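Local coordinates for mandelate racemase/muconate lactonizing enzyme (Jannaschia sp., PDB 4J3Z), which belongs to the mandelate racemase/muconate lactonizing enzyme family of the enolase superfamily and probably acts as an isomerase or related enzyme, its own substrate not being established, at residues D[28-31]-D[35-38]; D[64-69]-D[75-80]; D[70-75]-D[289-294]. One frame throughout, in Å; residues are numbered along the deposited sequence.

Contact 1: D[28-31]-D[35-38]; sequences RVTT and LTGL
Val29 and Gly37 are the hydrogen-bonded antiparallel pair of a beta hairpin: Val29 N gives to Gly37 O at 3.0 Å, and Gly37 N returns a straighter bond to Val29 O at 2.8 Å. Nearer the turn, Thr31 N reaches Leu35 O at 2.8 Å. Thr31 OG1 then accepts the N-H of Leu35 at 2.7 Å; a chi1 of 51° places this oxygen between the backbone N and the carbonyl carbon, and a short alcohol suits the spot. On the face carrying Arg28, Thr30, Thr36 and Leu38 neighbours run alongside each other. Methyl CG2 of Thr36 comes 3.4 Å from Thr30 OG1, and Leu38 CD2 rests 3.8 Å from Arg28 CB, using the aliphatic root of the arginine while its guanidinium goes on to a salt bridge with Asp371. Strand 24-31 also pairs with strand 4-12, Thr30 bonding Thr6, so the hairpin supplies two strands of the three-stranded antiparallel sheet of the N-terminal domain. Further out, helix 89-109 packs Ala101 on Val29 and offers Asp104 to Leu38 N. Three backbone N-H to O=C bonds thus pair the strands, and the Thr31 hydroxyl adds a fourth acceptor at the turn.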
ATOM      1  N   ARG D  28     -18.514 -31.189 -32.332  1.00 25.35           N
ATOM      2  CA  ARG D  28     -18.407 -30.902 -33.763  1.00 25.66           C
ATOM      3  C   ARG D  28     -19.643 -30.140 -34.235  1.00 26.41           C
ATOM      4  O   ARG D  28     -20.722 -30.718 -34.356  1.00 26.48           O
ATOM      5  CB  ARG D  28     -18.235 -32.194 -34.566  1.00 25.62           C
ATOM      6  CG  ARG D  28     -18.042 -31.985 -36.059  1.00 24.88           C
ATOM      7  CD  ARG D  28     -18.598 -33.178 -36.813  1.00 25.30           C
ATOM      8  NE  ARG D  28     -17.541 -34.081 -37.236  1.00 26.09           N
ATOM      9  CZ  ARG D  28     -17.622 -35.408 -37.242  1.00 26.10           C
ATOM     10  NH1 ARG D  28     -18.723 -36.023 -36.816  1.00 25.77           N
ATOM     11  NH2 ARG D  28     -16.579 -36.121 -37.665  1.00 25.52           N
ATOM     12  N   VAL D  29     -19.474 -28.838 -34.472  1.00 27.57           N
ATOM     13  CA  VAL D  29     -20.556 -27.957 -34.923  1.00 27.92           C
ATOM     14  C   VAL D  29     -20.601 -27.890 -36.453  1.00 29.22           C
ATOM     15  O   VAL D  29     -19.570 -27.662 -37.085  1.00 29.33           O
ATOM     16  CB  VAL D  29     -20.387 -26.524 -34.358  1.00 27.40           C
ATOM     17  CG1 VAL D  29     -21.462 -25.586 -34.902  1.00 27.37           C
ATOM     18  CG2 VAL D  29     -20.416 -26.532 -32.837  1.00 27.21           C
ATOM     19  N   THR D  30     -21.797 -28.070 -37.028  1.00 30.15           N
ATOM     20  CA  THR D  30     -22.040 -27.891 -38.470  1.00 31.47           C
ATOM     21  C   THR D  30     -22.837 -26.608 -38.744  1.00 32.06           C
ATOM     22  O   THR D  30     -23.761 -26.261 -37.998  1.00 32.29           O
ATOM     23  CB  THR D  30     -22.814 -29.093 -39.078  1.00 31.55           C
ATOM     24  OG1 THR D  30     -22.061 -30.292 -38.902  1.00 30.77           O
ATOM     25  CG2 THR D  30     -23.069 -28.907 -40.581  1.00 31.06           C
ATOM     26  N   THR D  31     -22.483 -25.913 -39.824  1.00 32.01           N
ATOM     27  CA  THR D  31     -23.160 -24.675 -40.208  1.00 32.00           C
ATOM     28  C   THR D  31     -24.379 -24.965 -41.066  1.00 32.37           C
ATOM     29  O   THR D  31     -24.604 -26.113 -41.468  1.00 32.71           O
ATOM     30  CB  THR D  31     -22.223 -23.738 -40.988  1.00 32.56           C
ATOM     31  OG1 THR D  31     -21.601 -24.462 -42.057  1.00 33.18           O
ATOM     32  CG2 THR D  31     -21.151 -23.173 -40.075  1.00 32.56           C
ATOM     33  N   LEU D  35     -20.264 -26.388 -43.476  1.00 35.31           N
ATOM     34  CA  LEU D  35     -18.927 -26.446 -42.881  1.00 34.80           C
ATOM     35  C   LEU D  35     -19.019 -26.981 -41.460  1.00 33.42           C
ATOM     36  O   LEU D  35     -20.013 -26.743 -40.773  1.00 33.50           O
ATOM     37  CB  LEU D  35     -18.249 -25.067 -42.872  1.00 34.92           C
ATOM     38  CG  LEU D  35     -18.037 -24.292 -44.179  1.00 35.27           C
ATOM     39  CD1 LEU D  35     -17.732 -22.835 -43.855  1.00 34.70           C
ATOM     40  CD2 LEU D  35     -16.922 -24.898 -45.027  1.00 35.06           C
ATOM     41  N   THR D  36     -17.973 -27.690 -41.032  1.00 31.78           N
ATOM     42  CA  THR D  36     -17.895 -28.290 -39.703  1.00 30.00           C
ATOM     43  C   THR D  36     -16.638 -27.834 -38.963  1.00 30.11           C
ATOM     44  O   THR D  36     -15.551 -27.737 -39.548  1.00 30.35           O
ATOM     45  CB  THR D  36     -17.867 -29.833 -39.762  1.00 30.40           C
ATOM     46  OG1 THR D  36     -16.689 -30.262 -40.455  1.00 30.64           O
ATOM     47  CG2 THR D  36     -19.101 -30.400 -40.479  1.00 31.14           C
ATOM     48  N   GLY D  37     -16.792 -27.574 -37.671  1.00 28.38           N
ATOM     49  CA  GLY D  37     -15.678 -27.213 -36.829  1.00 27.16           C
ATOM     50  C   GLY D  37     -15.579 -28.134 -35.636  1.00 26.65           C
ATOM     51  O   GLY D  37     -16.603 -28.594 -35.120  1.00 26.02           O
ATOM     52  N   LEU D  38     -14.344 -28.406 -35.204  1.00 26.27           N
ATOM     53  CA  LEU D  38     -14.102 -29.193 -33.998  1.00 26.65           C
ATOM     54  C   LEU D  38     -13.732 -28.310 -32.814  1.00 27.90           C
ATOM     55  O   LEU D  38     -13.048 -27.298 -32.975  1.00 29.16           O
ATOM     56  CB  LEU D  38     -13.008 -30.243 -34.228  1.00 26.80           C
ATOM     57  CG  LEU D  38     -13.372 -31.576 -34.897  1.00 25.49           C
ATOM     58  CD1 LEU D  38     -12.130 -32.445 -34.976  1.00 25.42           C
ATOM     59  CD2 LEU D  38     -14.479 -32.311 -34.150  1.00 24.15           C
TER

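Contact 2: D[64-69]-D[75-80]; sequences RGEDPA and SRRAHS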
ATOM      1  N   ARG D  64     -26.761 -21.156 -31.715  1.00 30.41           N
ATOM      2  CA  ARG D  64     -27.479 -21.518 -32.933  1.00 30.20           C
ATOM      3  C   ARG D  64     -28.031 -20.271 -33.636  1.00 31.57           C
ATOM      4  O   ARG D  64     -28.505 -19.340 -32.978  1.00 32.74           O
ATOM      5  CB  ARG D  64     -28.611 -22.485 -32.596  1.00 29.88           C
ATOM      6  CG  ARG D  64     -29.155 -23.202 -33.806  1.00 30.91           C
ATOM      7  CD  ARG D  64     -30.118 -24.310 -33.439  1.00 30.83           C
ATOM      8  NE  ARG D  64     -30.665 -24.856 -34.672  1.00 32.14           N
ATOM      9  CZ  ARG D  64     -31.905 -24.673 -35.115  1.00 31.95           C
ATOM     10  NH1 ARG D  64     -32.783 -23.979 -34.412  1.00 30.38           N
ATOM     11  NH2 ARG D  64     -32.271 -25.226 -36.264  1.00 34.29           N
ATOM     12  N   GLY D  65     -27.974 -20.259 -34.965  1.00 31.82           N
ATOM     13  CA  GLY D  65     -28.475 -19.140 -35.764  1.00 30.30           C
ATOM     14  C   GLY D  65     -27.574 -17.914 -35.767  1.00 31.31           C
ATOM     15  O   GLY D  65     -28.039 -16.793 -36.009  1.00 30.70           O
ATOM     16  N   GLU D  66     -26.280 -18.116 -35.516  1.00 32.29           N
ATOM     17  CA  GLU D  66     -25.358 -16.991 -35.392  1.00 32.34           C
ATOM     18  C   GLU D  66     -24.126 -17.104 -36.278  1.00 33.67           C
ATOM     19  O   GLU D  66     -23.505 -18.166 -36.380  1.00 33.95           O
ATOM     20  CB  GLU D  66     -24.948 -16.790 -33.925  1.00 31.67           C
ATOM     21  CG  GLU D  66     -24.394 -15.410 -33.604  1.00 32.07           C
ATOM     22  CD  GLU D  66     -25.398 -14.286 -33.827  1.00 32.15           C
ATOM     23  OE1 GLU D  66     -26.468 -14.276 -33.176  1.00 32.45           O
ATOM     24  OE2 GLU D  66     -25.112 -13.399 -34.653  1.00 32.18           O
ATOM     25  N   ASP D  67     -23.798 -15.993 -36.930  1.00 34.49           N
ATOM     26  CA  ASP D  67     -22.548 -15.831 -37.657  1.00 33.85           C
ATOM     27  C   ASP D  67     -21.398 -16.139 -36.689  1.00 34.83           C
ATOM     28  O   ASP D  67     -21.207 -15.428 -35.693  1.00 33.91           O
ATOM     29  CB  ASP D  67     -22.458 -14.400 -38.197  1.00 32.93           C
ATOM     30  CG  ASP D  67     -21.193 -14.128 -38.984  1.00 33.43           C
ATOM     31  OD1 ASP D  67     -20.254 -14.955 -38.973  1.00 35.64           O
ATOM     32  OD2 ASP D  67     -21.129 -13.057 -39.617  1.00 32.83           O
ATOM     33  N   PRO D  68     -20.634 -17.208 -36.984  1.00 35.12           N
ATOM     34  CA  PRO D  68     -19.592 -17.748 -36.098  1.00 33.37           C
ATOM     35  C   PRO D  68     -18.445 -16.770 -35.818  1.00 31.54           C
ATOM     36  O   PRO D  68     -17.694 -16.961 -34.851  1.00 30.37           O
ATOM     37  CB  PRO D  68     -19.080 -18.972 -36.864  1.00 33.16           C
ATOM     38  CG  PRO D  68     -19.405 -18.688 -38.294  1.00 33.33           C
ATOM     39  CD  PRO D  68     -20.700 -17.936 -38.267  1.00 33.76           C
ATOM     40  N   ALA D  69     -18.324 -15.734 -36.651  1.00 29.36           N
ATOM     41  CA  ALA D  69     -17.345 -14.665 -36.431  1.00 27.18           C
ATOM     42  C   ALA D  69     -17.786 -13.660 -35.353  1.00 26.30           C
ATOM     43  O   ALA D  69     -17.022 -12.766 -34.996  1.00 25.92           O
ATOM     44  CB  ALA D  69     -17.024 -13.951 -37.735  1.00 26.67           C
ATOM     45  N   SER D  75     -19.640 -15.043 -26.577  1.00 24.00           N
ATOM     46  CA  SER D  75     -18.899 -15.107 -25.310  1.00 23.62           C
ATOM     47  C   SER D  75     -19.578 -14.298 -24.202  1.00 23.93           C
ATOM     48  O   SER D  75     -19.790 -14.814 -23.103  1.00 24.31           O
ATOM     49  CB  SER D  75     -17.446 -14.667 -25.496  1.00 23.22           C
ATOM     50  OG  SER D  75     -16.808 -14.499 -24.240  1.00 23.68           O
ATOM     51  N   ARG D  76     -19.930 -13.045 -24.500  1.00 23.74           N
ATOM     52  CA  ARG D  76     -20.704 -12.213 -23.567  1.00 23.08           C
ATOM     53  C   ARG D  76     -22.026 -12.880 -23.158  1.00 23.29           C
ATOM     54  O   ARG D  76     -22.297 -13.028 -21.970  1.00 23.11           O
ATOM     55  CB  ARG D  76     -20.972 -10.820 -24.148  1.00 22.67           C
ATOM     56  CG  ARG D  76     -19.788  -9.852 -24.195  1.00 22.22           C
ATOM     57  CD  ARG D  76     -19.017  -9.693 -22.887  1.00 21.77           C
ATOM     58  NE  ARG D  76     -19.889  -9.522 -21.730  1.00 22.85           N
ATOM     59  CZ  ARG D  76     -19.493  -9.200 -20.497  1.00 22.96           C
ATOM     60  NH1 ARG D  76     -18.210  -8.990 -20.210  1.00 22.09           N
ATOM     61  NH2 ARG D  76     -20.403  -9.078 -19.535  1.00 23.47           N
ATOM     62  N   ARG D  77     -22.838 -13.277 -24.142  1.00 24.19           N
ATOM     63  CA  ARG D  77     -24.067 -14.046 -23.893  1.00 24.73           C
ATOM     64  C   ARG D  77     -23.802 -15.244 -22.963  1.00 26.26           C
ATOM     65  O   ARG D  77     -24.521 -15.449 -21.980  1.00 26.34           O
ATOM     66  CB  ARG D  77     -24.656 -14.564 -25.210  1.00 24.80           C
ATOM     67  CG  ARG D  77     -25.550 -13.605 -25.999  1.00 24.56           C
ATOM     68  CD  ARG D  77     -26.346 -14.376 -27.058  1.00 24.88           C
ATOM     69  NE  ARG D  77     -26.691 -13.556 -28.225  1.00 25.97           N
ATOM     70  CZ  ARG D  77     -26.995 -14.019 -29.439  1.00 25.54           C
ATOM     71  NH1 ARG D  77     -27.015 -15.320 -29.697  1.00 24.24           N
ATOM     72  NH2 ARG D  77     -27.277 -13.163 -30.415  1.00 26.27           N
ATOM     73  N   ALA D  78     -22.752 -16.017 -23.262  1.00 25.90           N
ATOM     74  CA  ALA D  78     -22.486 -17.247 -22.527  1.00 25.73           C
ATOM     75  C   ALA D  78     -21.934 -16.989 -21.129  1.00 26.59           C
ATOM     76  O   ALA D  78     -22.134 -17.806 -20.226  1.00 25.95           O
ATOM     77  CB  ALA D  78     -21.574 -18.164 -23.320  1.00 25.30           C
ATOM     78  N   HIS D  79     -21.242 -15.858 -20.968  1.00 27.10           N
ATOM     79  CA  HIS D  79     -20.744 -15.377 -19.670  1.00 25.90           C
ATOM     80  C   HIS D  79     -21.903 -14.856 -18.834  1.00 26.53           C
ATOM     81  O   HIS D  79     -21.995 -15.133 -17.641  1.00 27.82           O
ATOM     82  CB  HIS D  79     -19.712 -14.268 -19.906  1.00 24.97           C
ATOM     83  CG  HIS D  79     -19.111 -13.690 -18.654  1.00 23.71           C
ATOM     84  ND1 HIS D  79     -18.166 -14.354 -17.902  1.00 21.78           N
ATOM     85  CD2 HIS D  79     -19.282 -12.483 -18.061  1.00 23.23           C
ATOM     86  CE1 HIS D  79     -17.800 -13.593 -16.887  1.00 22.28           C
ATOM     87  NE2 HIS D  79     -18.459 -12.450 -16.962  1.00 22.68           N
ATOM     88  N   SER D  80     -22.796 -14.111 -19.477  1.00 27.23           N
ATOM     89  CA  SER D  80     -23.926 -13.468 -18.808  1.00 28.02           C
ATOM     90  C   SER D  80     -25.167 -14.362 -18.655  1.00 28.96           C
ATOM     91  O   SER D  80     -26.140 -13.964 -18.020  1.00 28.59           O
ATOM     92  CB  SER D  80     -24.306 -12.197 -19.560  1.00 28.62           C
ATOM     93  OG  SER D  80     -23.172 -11.375 -19.807  1.00 28.26           O
TER
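Glu66 and Arg77 meet across a wide backbone gap, their CA atoms 11.9 Å apart, one in an irregular loop and the other on helix 71-80. Only long side chains can span such a distance, and both CB atoms point toward the opposite segment. Arg77 runs extended from CG to NE and delivers its NH2 to Glu66 OE1 at 3.1 Å, a salt bridge with a rather bent hydrogen bond. Glu66 is folded instead, a chi2 of 62° turning its carboxylate off the line of the chain. The two flat groups are far from coplanar, their planes 75° apart: the nitrogen comes to OE1 from above the carboxylate plane, and the oxygen is tilted from the guanidinium plane. NH2 alone bonds the carboxylate, since Arg77 NH1 stays 3.7 Å from Glu66 OE1, and the pairing is therefore single and not two-pronged. Each group also has a weak second partner, Asn70 ND2 for Glu66 OE2 and the His62 carbonyl for Arg77 NH1, which probably limits its swing.

The arrangement is a surface salt bridge within the N-terminal domain, tying the loop after helix 48-62 to the helix that follows. The loop itself is shaped by an Asx turn: Asp67 OD1 accepts from Ala69 N at 3.1 Å around Pro68, whose ring stiffens the bend before the helix.

Arg77 also packs on Met175 of the second subunit, where Arg76 NE bonds the Met175 carbonyl. Elsewhere in the loop, the backbone of Gly65 and Glu66 is hydrogen-bonded to Leu4 of strand 4-12, while Pro68 on Leu106 and Ala78 on Phe95 seat both segments against helix 89-109.

Contact 3: D[70-75]-D[289-294]; sequences NIELMS and GIWEGK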
ATOM      1  N   ASN D  70     -19.004 -13.806 -34.833  1.00 25.95           N
ATOM      2  CA  ASN D  70     -19.452 -12.988 -33.697  1.00 25.27           C
ATOM      3  C   ASN D  70     -18.976 -13.586 -32.376  1.00 26.22           C
ATOM      4  O   ASN D  70     -19.788 -13.938 -31.505  1.00 25.65           O
ATOM      5  CB  ASN D  70     -20.974 -12.802 -33.706  1.00 24.32           C
ATOM      6  CG  ASN D  70     -21.455 -11.902 -34.840  1.00 23.74           C
ATOM      7  OD1 ASN D  70     -20.834 -10.890 -35.151  1.00 23.21           O
ATOM      8  ND2 ASN D  70     -22.561 -12.280 -35.470  1.00 24.48           N
ATOM      9  N   ILE D  71     -17.650 -13.707 -32.242  1.00 26.45           N
ATOM     10  CA  ILE D  71     -17.038 -14.311 -31.059  1.00 26.70           C
ATOM     11  C   ILE D  71     -17.401 -13.538 -29.795  1.00 25.99           C
ATOM     12  O   ILE D  71     -17.960 -14.106 -28.856  1.00 26.00           O
ATOM     13  CB  ILE D  71     -15.486 -14.452 -31.159  1.00 25.93           C
ATOM     14  CG1 ILE D  71     -15.048 -15.012 -32.515  1.00 25.14           C
ATOM     15  CG2 ILE D  71     -14.949 -15.316 -30.010  1.00 25.32           C
ATOM     16  CD1 ILE D  71     -15.331 -16.488 -32.716  1.00 26.37           C
ATOM     17  N   GLU D  72     -17.082 -12.248 -29.783  1.00 26.79           N
ATOM     18  CA  GLU D  72     -17.367 -11.377 -28.631  1.00 26.70           C
ATOM     19  C   GLU D  72     -18.823 -11.491 -28.190  1.00 25.55           C
ATOM     20  O   GLU D  72     -19.092 -11.664 -26.999  1.00 26.61           O
ATOM     21  CB  GLU D  72     -17.037  -9.914 -28.935  1.00 26.36           C
ATOM     22  CG  GLU D  72     -15.594  -9.638 -29.308  1.00 27.72           C
ATOM     23  CD  GLU D  72     -14.706  -9.290 -28.126  1.00 29.32           C
ATOM     24  OE1 GLU D  72     -15.222  -9.101 -26.999  1.00 30.15           O
ATOM     25  OE2 GLU D  72     -13.477  -9.178 -28.337  1.00 28.40           O
ATOM     26  N   LEU D  73     -19.742 -11.420 -29.154  1.00 23.71           N
ATOM     27  CA  LEU D  73     -21.183 -11.514 -28.887  1.00 22.85           C
ATOM     28  C   LEU D  73     -21.599 -12.780 -28.134  1.00 22.21           C
ATOM     29  O   LEU D  73     -22.246 -12.699 -27.097  1.00 22.49           O
ATOM     30  CB  LEU D  73     -22.013 -11.337 -30.177  1.00 22.30           C
ATOM     31  CG  LEU D  73     -23.501 -11.009 -29.948  1.00 21.88           C
ATOM     32  CD1 LEU D  73     -23.687  -9.897 -28.922  1.00 21.40           C
ATOM     33  CD2 LEU D  73     -24.221 -10.684 -31.252  1.00 21.50           C
ATOM     34  N   MET D  74     -21.231 -13.943 -28.655  1.00 22.31           N
ATOM     35  CA  MET D  74     -21.604 -15.206 -28.017  1.00 22.68           C
ATOM     36  C   MET D  74     -20.921 -15.401 -26.661  1.00 23.77           C
ATOM     37  O   MET D  74     -21.558 -15.840 -25.699  1.00 24.39           O
ATOM     38  CB  MET D  74     -21.348 -16.371 -28.953  1.00 23.24           C
ATOM     39  CG  MET D  74     -22.263 -16.364 -30.165  1.00 23.21           C
ATOM     40  SD  MET D  74     -21.936 -17.735 -31.284  1.00 23.61           S
ATOM     41  CE  MET D  74     -20.338 -17.292 -31.980  1.00 23.98           C
ATOM     42  N   SER D  75     -19.640 -15.043 -26.577  1.00 24.00           N
ATOM     43  CA  SER D  75     -18.899 -15.107 -25.310  1.00 23.62           C
ATOM     44  C   SER D  75     -19.578 -14.298 -24.202  1.00 23.93           C
ATOM     45  O   SER D  75     -19.790 -14.814 -23.103  1.00 24.31           O
ATOM     46  CB  SER D  75     -17.446 -14.667 -25.496  1.00 23.22           C
ATOM     47  OG  SER D  75     -16.808 -14.499 -24.240  1.00 23.68           O
ATOM     48  N   GLY D 289     -11.982 -20.243 -24.208  1.00 26.46           N
ATOM     49  CA  GLY D 289     -11.690 -20.490 -25.625  1.00 26.48           C
ATOM     50  C   GLY D 289     -10.472 -19.782 -26.187  1.00 26.61           C
ATOM     51  O   GLY D 289      -9.698 -19.163 -25.463  1.00 26.38           O
ATOM     52  N   ILE D 290     -10.315 -19.866 -27.504  1.00 27.47           N
ATOM     53  CA  ILE D 290      -9.127 -19.352 -28.198  1.00 26.88           C
ATOM     54  C   ILE D 290      -9.007 -17.822 -28.124  1.00 26.60           C
ATOM     55  O   ILE D 290      -7.908 -17.296 -27.935  1.00 28.38           O
ATOM     56  CB  ILE D 290      -9.118 -19.818 -29.666  1.00 27.01           C
ATOM     57  CG1 ILE D 290      -9.291 -21.339 -29.734  1.00 26.75           C
ATOM     58  CG2 ILE D 290      -7.849 -19.367 -30.376  1.00 27.77           C
ATOM     59  CD1 ILE D 290      -9.545 -21.883 -31.121  1.00 26.95           C
ATOM     60  N   TRP D 291     -10.134 -17.122 -28.253  1.00 25.26           N
ATOM     61  CA  TRP D 291     -10.166 -15.658 -28.244  1.00 24.41           C
ATOM     62  C   TRP D 291      -9.955 -15.128 -26.836  1.00 24.96           C
ATOM     63  O   TRP D 291      -9.197 -14.178 -26.630  1.00 25.04           O
ATOM     64  CB  TRP D 291     -11.481 -15.139 -28.840  1.00 23.90           C
ATOM     65  CG  TRP D 291     -11.517 -13.660 -29.104  1.00 22.82           C
ATOM     66  CD1 TRP D 291     -12.208 -12.721 -28.391  1.00 22.73           C
ATOM     67  CD2 TRP D 291     -10.840 -12.953 -30.148  1.00 22.56           C
ATOM     68  NE1 TRP D 291     -12.001 -11.468 -28.926  1.00 22.42           N
ATOM     69  CE2 TRP D 291     -11.166 -11.579 -30.003  1.00 22.12           C
ATOM     70  CE3 TRP D 291      -9.993 -13.342 -31.195  1.00 22.56           C
ATOM     71  CZ2 TRP D 291     -10.678 -10.594 -30.871  1.00 21.60           C
ATOM     72  CZ3 TRP D 291      -9.506 -12.367 -32.056  1.00 22.51           C
ATOM     73  CH2 TRP D 291      -9.852 -11.001 -31.887  1.00 22.32           C
ATOM     74  N   GLU D 292     -10.607 -15.756 -25.862  1.00 25.15           N
ATOM     75  CA  GLU D 292     -10.328 -15.455 -24.463  1.00 24.87           C
ATOM     76  C   GLU D 292      -8.841 -15.705 -24.182  1.00 24.34           C
ATOM     77  O   GLU D 292      -8.170 -14.866 -23.588  1.00 23.92           O
ATOM     78  CB  GLU D 292     -11.251 -16.259 -23.539  1.00 25.28           C
ATOM     79  CG  GLU D 292     -11.460 -15.659 -22.145  1.00 26.25           C
ATOM     80  CD  GLU D 292     -12.237 -14.334 -22.129  1.00 27.86           C
ATOM     81  OE1 GLU D 292     -12.713 -13.868 -23.199  1.00 27.14           O
ATOM     82  OE2 GLU D 292     -12.365 -13.742 -21.028  1.00 27.93           O
ATOM     83  N   GLY D 293      -8.328 -16.843 -24.653  1.00 25.25           N
ATOM     84  CA  GLY D 293      -6.894 -17.177 -24.560  1.00 24.34           C
ATOM     85  C   GLY D 293      -5.998 -16.047 -25.020  1.00 24.39           C
ATOM     86  O   GLY D 293      -5.057 -15.674 -24.315  1.00 23.87           O
ATOM     87  N   LYS D 294      -6.305 -15.484 -26.194  1.00 25.13           N
ATOM     88  CA  LYS D 294      -5.607 -14.293 -26.697  1.00 25.39           C
ATOM     89  C   LYS D 294      -5.657 -13.117 -25.725  1.00 25.06           C
ATOM     90  O   LYS D 294      -4.661 -12.404 -25.556  1.00 24.78           O
ATOM     91  CB  LYS D 294      -6.169 -13.843 -28.054  1.00 26.56           C
ATOM     92  CG  LYS D 294      -5.558 -14.514 -29.271  1.00 27.67           C
ATOM     93  CD  LYS D 294      -4.063 -14.246 -29.411  1.00 28.62           C
ATOM     94  CE  LYS D 294      -3.769 -12.853 -29.940  1.00 28.58           C
ATOM     95  NZ  LYS D 294      -2.304 -12.726 -30.159  1.00 28.54           N
TER
HETATM   96  O   HOH W   1     -13.955 -15.309 -25.108  1.00 27.56           O
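Trp291 meets Ile71 and Glu72 where segments 290-294 and 71-75 cross, their axes at -100° with a closest approach of 11.1 Å. Gly289 stands at the N-cap, in a positive-phi conformation where a CB would jam against the preceding carbonyl. After Ile290 comes Trp291, an aromatic with one polar edge; its CG lies opposite the backbone N (chi1 -170°), which carries the indole out toward helix 71-80. Its CB lies 3.7 Å from Ile71 CG2, that methyl lying against CB and CG of the tryptophan, and its NE1 gives a nearly straight bond, 2.8 Å long, to Glu72 OE2. The acceptor lies close to the indole plane, yet NE1 approaches the carboxylate from above. With a phenylalanine here the indole N-H is gone, and Glu72 OE2 would probably be left without its partner across this contact. A water donates to Glu292 OE1 at 2.7 Å and pairs with Ser75 OG at 3.1 Å. Lys294 pairs with Glu72 of the third subunit. As is usual in this family, the contact joins the N-terminal domain to the barrel domain. Helix 89-109 links both helices: Glu99 accepts from Ile290 N and Trp291 N, and Trp103 meets both the Trp291 ring and Ile71.

How the contacts relate
From the N terminus, contact 1 closes the tight turn between strands 24-31 and 36-41 and is complete before the others begin. After helix 48-62 the chain enters 64-69, which contact 2 links to 75-80 over a gap of five residues. Contact 3 starts within that gap and shares Ser75, so the two cross; its closing segment lies more than two hundred residues on. Met74 connects them physically, its thioether end packing on Glu66, Asp67 and Pro68. Contacts 1 and 2 are thus local ties inside the N-terminal domain, whereas contact 3 fastens that domain to the barrel domain. Contacts 2 and 3 both touch the third subunit.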